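Local structure of truncated hemoglobin from geobacillus stearothermophilus (Geobacillus stearothermophilus, 2BKM) at residues 72-83 against 119-127. The protein binds haem and, as a truncated member of the globin family, probably carries, stores or otherwise handles oxygen and similar small ligands. Sequence-based numbering, arbitrary orientation.
With HEM (protoporphyrin IX containing Fe), chain D.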
loop_
_atom_site.group_PDB
_atom_site.type_symbol
_atom_site.label_atom_id
_atom_site.label_comp_id
_atom_site.label_asym_id
_atom_site.label_seq_id
_atom_site.Cartn_x
_atom_site.Cartn_y
_atom_site.Cartn_z
ATOM N N ARG A 72 -9.700 -5.502 -5.184
ATOM C CA ARG A 72 -10.955 -4.801 -4.967
ATOM C C ARG A 72 -11.935 -5.714 -4.236
ATOM O O ARG A 72 -12.605 -5.283 -3.280
ATOM C CB ARG A 72 -11.580 -4.298 -6.248
ATOM C CG ARG A 72 -12.851 -3.497 -5.917
ATOM C CD ARG A 72 -13.461 -2.886 -7.097
ATOM N NE ARG A 72 -14.857 -2.585 -6.755
ATOM C CZ ARG A 72 -15.282 -1.506 -6.094
ATOM N NH1 ARG A 72 -16.592 -1.372 -5.839
ATOM N NH2 ARG A 72 -14.438 -0.540 -5.712
ATOM N N ALA A 73 -12.018 -6.967 -4.678
ATOM C CA ALA A 73 -12.929 -7.906 -4.039
ATOM C C ALA A 73 -12.599 -8.115 -2.584
ATOM O O ALA A 73 -13.492 -8.186 -1.750
ATOM C CB ALA A 73 -12.906 -9.228 -4.775
ATOM N N ARG A 74 -11.316 -8.237 -2.256
ATOM C CA ARG A 74 -10.933 -8.448 -0.888
ATOM C C ARG A 74 -11.288 -7.250 -0.031
ATOM O O ARG A 74 -11.458 -7.399 1.173
ATOM C CB ARG A 74 -9.432 -8.716 -0.819
ATOM C CG ARG A 74 -9.008 -10.000 -1.515
ATOM C CD ARG A 74 -7.553 -10.321 -1.184
ATOM N NE ARG A 74 -7.018 -11.432 -1.988
ATOM C CZ ARG A 74 -6.911 -12.691 -1.564
ATOM N NH1 ARG A 74 -7.294 -13.030 -0.333
ATOM N NH2 ARG A 74 -6.383 -13.598 -2.375
ATOM N N HIS A 75 -11.309 -6.074 -0.648
ATOM C CA HIS A 75 -11.583 -4.856 0.088
ATOM C C HIS A 75 -13.050 -4.553 0.231
ATOM O O HIS A 75 -13.400 -3.658 0.992
ATOM C CB HIS A 75 -10.827 -3.681 -0.521
ATOM C CG HIS A 75 -9.364 -3.681 -0.177
ATOM N ND1 HIS A 75 -8.463 -4.482 -0.839
ATOM C CD2 HIS A 75 -8.652 -2.970 0.726
ATOM C CE1 HIS A 75 -7.247 -4.266 -0.355
ATOM N NE2 HIS A 75 -7.339 -3.382 0.614
ATOM N N LEU A 76 -13.893 -5.321 -0.472
ATOM C CA LEU A 76 -15.340 -5.158 -0.287
ATOM C C LEU A 76 -15.785 -5.519 1.125
ATOM O O LEU A 76 -16.873 -5.146 1.546
ATOM C CB LEU A 76 -16.103 -6.018 -1.296
ATOM C CG LEU A 76 -15.914 -5.529 -2.720
ATOM C CD1 LEU A 76 -16.492 -6.596 -3.733
ATOM C CD2 LEU A 76 -16.434 -4.156 -2.983
ATOM N N ARG A 77 -14.925 -6.238 1.844
ATOM C CA ARG A 77 -15.155 -6.601 3.219
ATOM C C ARG A 77 -15.123 -5.393 4.180
ATOM O O ARG A 77 -15.429 -5.500 5.365
ATOM C CB ARG A 77 -14.026 -7.537 3.630
ATOM C CG ARG A 77 -14.346 -8.297 4.887
ATOM C CD ARG A 77 -13.359 -9.454 5.056
ATOM N NE ARG A 77 -13.290 -10.284 3.850
ATOM C CZ ARG A 77 -12.540 -11.376 3.728
ATOM N NH1 ARG A 77 -11.773 -11.782 4.732
ATOM N NH2 ARG A 77 -12.556 -12.053 2.584
ATOM N N PHE A 78 -14.698 -4.230 3.670
ATOM C CA PHE A 78 -14.518 -3.055 4.509
ATOM C C PHE A 78 -15.171 -1.864 3.839
ATOM O O PHE A 78 -15.321 -1.807 2.613
ATOM C CB PHE A 78 -13.021 -2.706 4.706
ATOM C CG PHE A 78 -12.197 -3.879 5.054
ATOM C CD1 PHE A 78 -11.370 -4.485 4.100
ATOM C CD2 PHE A 78 -12.281 -4.427 6.337
ATOM C CE1 PHE A 78 -10.622 -5.606 4.442
ATOM C CE2 PHE A 78 -11.526 -5.544 6.672
ATOM C CZ PHE A 78 -10.715 -6.112 5.728
ATOM N N GLU A 79 -15.541 -0.895 4.649
ATOM C CA GLU A 79 -16.055 0.357 4.105
ATOM C C GLU A 79 -14.870 1.257 3.761
ATOM O O GLU A 79 -14.189 1.791 4.666
ATOM C CB GLU A 79 -16.926 1.064 5.144
ATOM C CG GLU A 79 -17.413 2.420 4.685
ATOM C CD GLU A 79 -18.360 3.068 5.658
ATOM O OE1 GLU A 79 -19.571 2.784 5.551
ATOM O OE2 GLU A 79 -17.870 3.841 6.502
ATOM N N ILE A 80 -14.612 1.393 2.478
ATOM C CA ILE A 80 -13.512 2.240 1.998
ATOM C C ILE A 80 -14.138 3.446 1.329
ATOM O O ILE A 80 -14.556 3.440 0.186
ATOM C CB ILE A 80 -12.625 1.479 1.054
ATOM C CG1 ILE A 80 -12.115 0.204 1.754
ATOM C CG2 ILE A 80 -11.430 2.374 0.633
ATOM C CD1 ILE A 80 -11.115 -0.568 0.976
ATOM N N THR A 81 -14.220 4.500 2.099
ATOM C CA THR A 81 -14.680 5.782 1.600
ATOM C C THR A 81 -13.495 6.539 0.975
ATOM O O THR A 81 -12.353 6.169 1.208
ATOM C CB THR A 81 -15.152 6.613 2.760
ATOM O OG1 THR A 81 -14.091 6.661 3.705
ATOM C CG2 THR A 81 -16.446 5.962 3.407
ATOM N N PRO A 82 -13.780 7.570 0.176
ATOM C CA PRO A 82 -12.681 8.417 -0.285
ATOM C C PRO A 82 -11.836 8.938 0.888
ATOM O O PRO A 82 -10.599 8.930 0.790
ATOM C CB PRO A 82 -13.396 9.533 -1.003
ATOM C CG PRO A 82 -14.637 8.801 -1.554
ATOM C CD PRO A 82 -15.062 7.966 -0.421
ATOM N N LYS A 83 -12.451 9.314 2.008
ATOM C CA LYS A 83 -11.682 9.789 3.141
ATOM C C LYS A 83 -10.713 8.727 3.600
ATOM O O LYS A 83 -9.570 9.033 3.951
ATOM C CB LYS A 83 -12.609 10.250 4.270
ATOM C CG LYS A 83 -11.884 10.824 5.472
ATOM C CD LYS A 83 -12.864 11.315 6.537
ATOM C CE LYS A 83 -12.081 11.719 7.757
ATOM N NZ LYS A 83 -11.404 13.008 7.476
ATOM N N HIS A 119 -9.421 2.558 -6.966
ATOM C CA HIS A 119 -10.172 1.348 -7.331
ATOM C C HIS A 119 -10.732 0.659 -6.089
ATOM O O HIS A 119 -11.734 -0.091 -6.196
ATOM C CB HIS A 119 -9.280 0.338 -8.068
ATOM C CG HIS A 119 -8.841 0.754 -9.429
ATOM N ND1 HIS A 119 -7.682 0.259 -10.000
ATOM C CD2 HIS A 119 -9.405 1.565 -10.355
ATOM C CE1 HIS A 119 -7.536 0.776 -11.211
ATOM N NE2 HIS A 119 -8.570 1.570 -11.449
ATOM N N MET A 120 -10.090 0.829 -4.932
ATOM C CA MET A 120 -10.560 0.137 -3.728
ATOM C C MET A 120 -11.785 0.842 -3.154
ATOM O O MET A 120 -12.574 0.216 -2.444
ATOM C CB MET A 120 -9.466 0.065 -2.646
ATOM C CG MET A 120 -8.208 -0.697 -3.010
ATOM S SD MET A 120 -8.572 -2.360 -3.556
ATOM C CE MET A 120 -8.488 -2.156 -5.301
ATOM N N VAL A 121 -11.903 2.146 -3.382
ATOM C CA VAL A 121 -13.003 2.913 -2.783
ATOM C C VAL A 121 -14.325 2.269 -3.150
ATOM O O VAL A 121 -14.537 1.917 -4.284
ATOM C CB VAL A 121 -12.961 4.367 -3.290
ATOM C CG1 VAL A 121 -14.250 5.154 -2.958
ATOM C CG2 VAL A 121 -11.782 5.044 -2.662
ATOM N N ASN A 122 -15.211 2.119 -2.163
ATOM C CA ASN A 122 -16.412 1.323 -2.409
ATOM C C ASN A 122 -17.608 1.871 -1.697
ATOM O O ASN A 122 -18.644 1.227 -1.724
ATOM C CB ASN A 122 -16.133 -0.138 -2.046
ATOM C CG ASN A 122 -15.769 -0.309 -0.569
ATOM O OD1 ASN A 122 -16.191 0.485 0.277
ATOM N ND2 ASN A 122 -15.008 -1.345 -0.222
ATOM N N THR A 123 -17.500 3.048 -1.126
ATOM C CA THR A 123 -18.616 3.601 -0.388
ATOM C C THR A 123 -18.502 5.114 -0.474
ATOM O O THR A 123 -17.401 5.657 -0.353
ATOM C CB THR A 123 -18.471 3.225 1.081
ATOM O OG1 THR A 123 -18.373 1.796 1.249
ATOM C CG2 THR A 123 -19.682 3.726 1.901
ATOM N N PRO A 124 -19.627 5.820 -0.625
ATOM C CA PRO A 124 -19.583 7.278 -0.595
ATOM C C PRO A 124 -19.108 7.812 0.746
ATOM O O PRO A 124 -19.299 7.214 1.792
ATOM C CB PRO A 124 -21.047 7.702 -0.850
ATOM C CG PRO A 124 -21.668 6.482 -1.572
ATOM C CD PRO A 124 -20.994 5.316 -0.904
ATOM N N ASP A 125 -18.486 8.983 0.725
ATOM C CA ASP A 125 -18.077 9.606 1.982
ATOM C C ASP A 125 -19.235 9.923 2.903
ATOM O O ASP A 125 -20.353 10.206 2.428
ATOM C CB ASP A 125 -17.330 10.930 1.712
ATOM C CG ASP A 125 -15.817 10.767 1.634
ATOM O OD1 ASP A 125 -15.199 11.599 0.924
ATOM O OD2 ASP A 125 -15.282 9.884 2.309
ATOM N N HIS A 126 -18.925 9.973 4.196
ATOM C CA HIS A 126 -19.854 10.439 5.225
ATOM C C HIS A 126 -19.794 11.938 5.364
ATOM O O HIS A 126 -18.783 12.491 5.763
ATOM C CB HIS A 126 -19.480 9.794 6.533
ATOM C CG HIS A 126 -19.610 8.316 6.472
ATOM N ND1 HIS A 126 -18.586 7.444 6.777
ATOM C CD2 HIS A 126 -20.660 7.548 6.099
ATOM C CE1 HIS A 126 -19.008 6.201 6.609
ATOM N NE2 HIS A 126 -20.259 6.238 6.192
ATOM N N LEU A 127 -20.886 12.590 4.999
ATOM C CA LEU A 127 -20.985 14.033 5.109
ATOM C C LEU A 127 -22.096 14.357 6.106
ATOM O O LEU A 127 -23.013 13.555 6.292
ATOM C CB LEU A 127 -21.224 14.651 3.717
ATOM C CG LEU A 127 -20.153 14.355 2.639
ATOM C CD1 LEU A 127 -20.555 14.926 1.260
ATOM C CD2 LEU A 127 -18.734 14.810 3.020
HETATM C CHA HEM D . -5.951 -5.801 3.170
HETATM C CHB HEM D . -7.773 -1.459 4.170
HETATM C CHC HEM D . -5.938 0.158 -0.015
HETATM C CHD HEM D . -3.328 -3.852 -0.401
HETATM C C1A HEM D . -6.551 -4.739 3.786
HETATM C C2A HEM D . -7.236 -4.842 5.057
HETATM C C3A HEM D . -7.739 -3.640 5.330
HETATM C C4A HEM D . -7.394 -2.757 4.246
HETATM C CMA HEM D . -8.537 -3.252 6.589
HETATM C CAA HEM D . -7.323 -6.108 5.926
HETATM C CBA HEM D . -5.960 -6.395 6.525
HETATM C CGA HEM D . -5.833 -7.791 7.103
HETATM O O1A HEM D . -6.843 -8.566 7.185
HETATM O O2A HEM D . -4.693 -8.175 7.468
HETATM C C1B HEM D . -7.469 -0.673 3.097
HETATM C C2B HEM D . -7.948 0.679 2.895
HETATM C C3B HEM D . -7.465 1.100 1.731
HETATM C C4B HEM D . -6.645 0.071 1.135
HETATM C CMB HEM D . -8.827 1.490 3.870
HETATM C CAB HEM D . -7.710 2.474 1.129
HETATM C CBB HEM D . -7.777 2.681 -0.192
HETATM C C1C HEM D . -4.996 -0.751 -0.445
HETATM C C2C HEM D . -4.029 -0.532 -1.494
HETATM C C3C HEM D . -3.332 -1.674 -1.571
HETATM C C4C HEM D . -3.825 -2.601 -0.584
HETATM C CMC HEM D . -3.852 0.759 -2.346
HETATM C CAC HEM D . -2.136 -2.023 -2.472
HETATM C CBC HEM D . -1.677 -1.274 -3.464
HETATM C C1D HEM D . -3.826 -4.743 0.496
HETATM C C2D HEM D . -3.406 -6.120 0.566
HETATM C C3D HEM D . -4.228 -6.714 1.654
HETATM C C4D HEM D . -5.095 -5.659 2.116
HETATM C CMD HEM D . -2.317 -6.799 -0.275
HETATM C CAD HEM D . -4.173 -8.148 2.141
HETATM C CBD HEM D . -5.291 -8.954 1.467
HETATM C CGD HEM D . -5.274 -10.322 2.107
HETATM O O1D HEM D . -5.828 -10.502 3.242
HETATM O O2D HEM D . -4.629 -11.212 1.489
HETATM N NA HEM D . -6.676 -3.447 3.324
HETATM N NB HEM D . -6.691 -0.992 2.002
HETATM N NC HEM D . -4.830 -2.001 0.102
HETATM N ND HEM D . -4.817 -4.511 1.431
HETATM FE FE HEM D . -5.766 -2.747 1.700
HETATM O O HOH W 1 -13.452 -2.461 -2.361
#
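The contact lies on the proximal side of the haem pocket, a globin hallmark, where His75 is the iron ligand and Met120 packs against it. His75 NE2 binds the haem iron at 2.0 Å. The bent Met120 chain lies over one face of the imidazole, with SD in a sulfur-aromatic contact 3.8 Å from the ring centroid and CG in a CH-pi contact. His75 ND1 is hydrogen-bonded to Leu71 O, so the ring is held at both nitrogens, which should limit its rotation. Arg72 runs extended, with CG anti to the backbone N (chi1 -177°), and brings NH2 to the end of helix 104-120. There NH2 donates to His119 O and Val121 O, both 2.8 Å away and near the guanidinium plane. Asn122 reaches the type I turn His75-Phe78 and the residues just after it. Its ND2 donates to Phe78 O (2.9 Å), and its OD1 accepts from Ile80 N and Thr123 OG1 on opposite faces of the amide. With an alanine here, Phe78 O, Ile80 N and Thr123 OG1 would lose their amide partner, and the 76-80 loop would probably be freer to shift. Asn122 N also donates to Ile80 O, 2.8 Å away, in a nearly straight bond (170° at the hydrogen). Asp125 OD2 accepts from Lys83 N through its syn lone pair. The contact thus ties the tail after helix 104-120 to the loop joining helix 71-75 to helix 82-98.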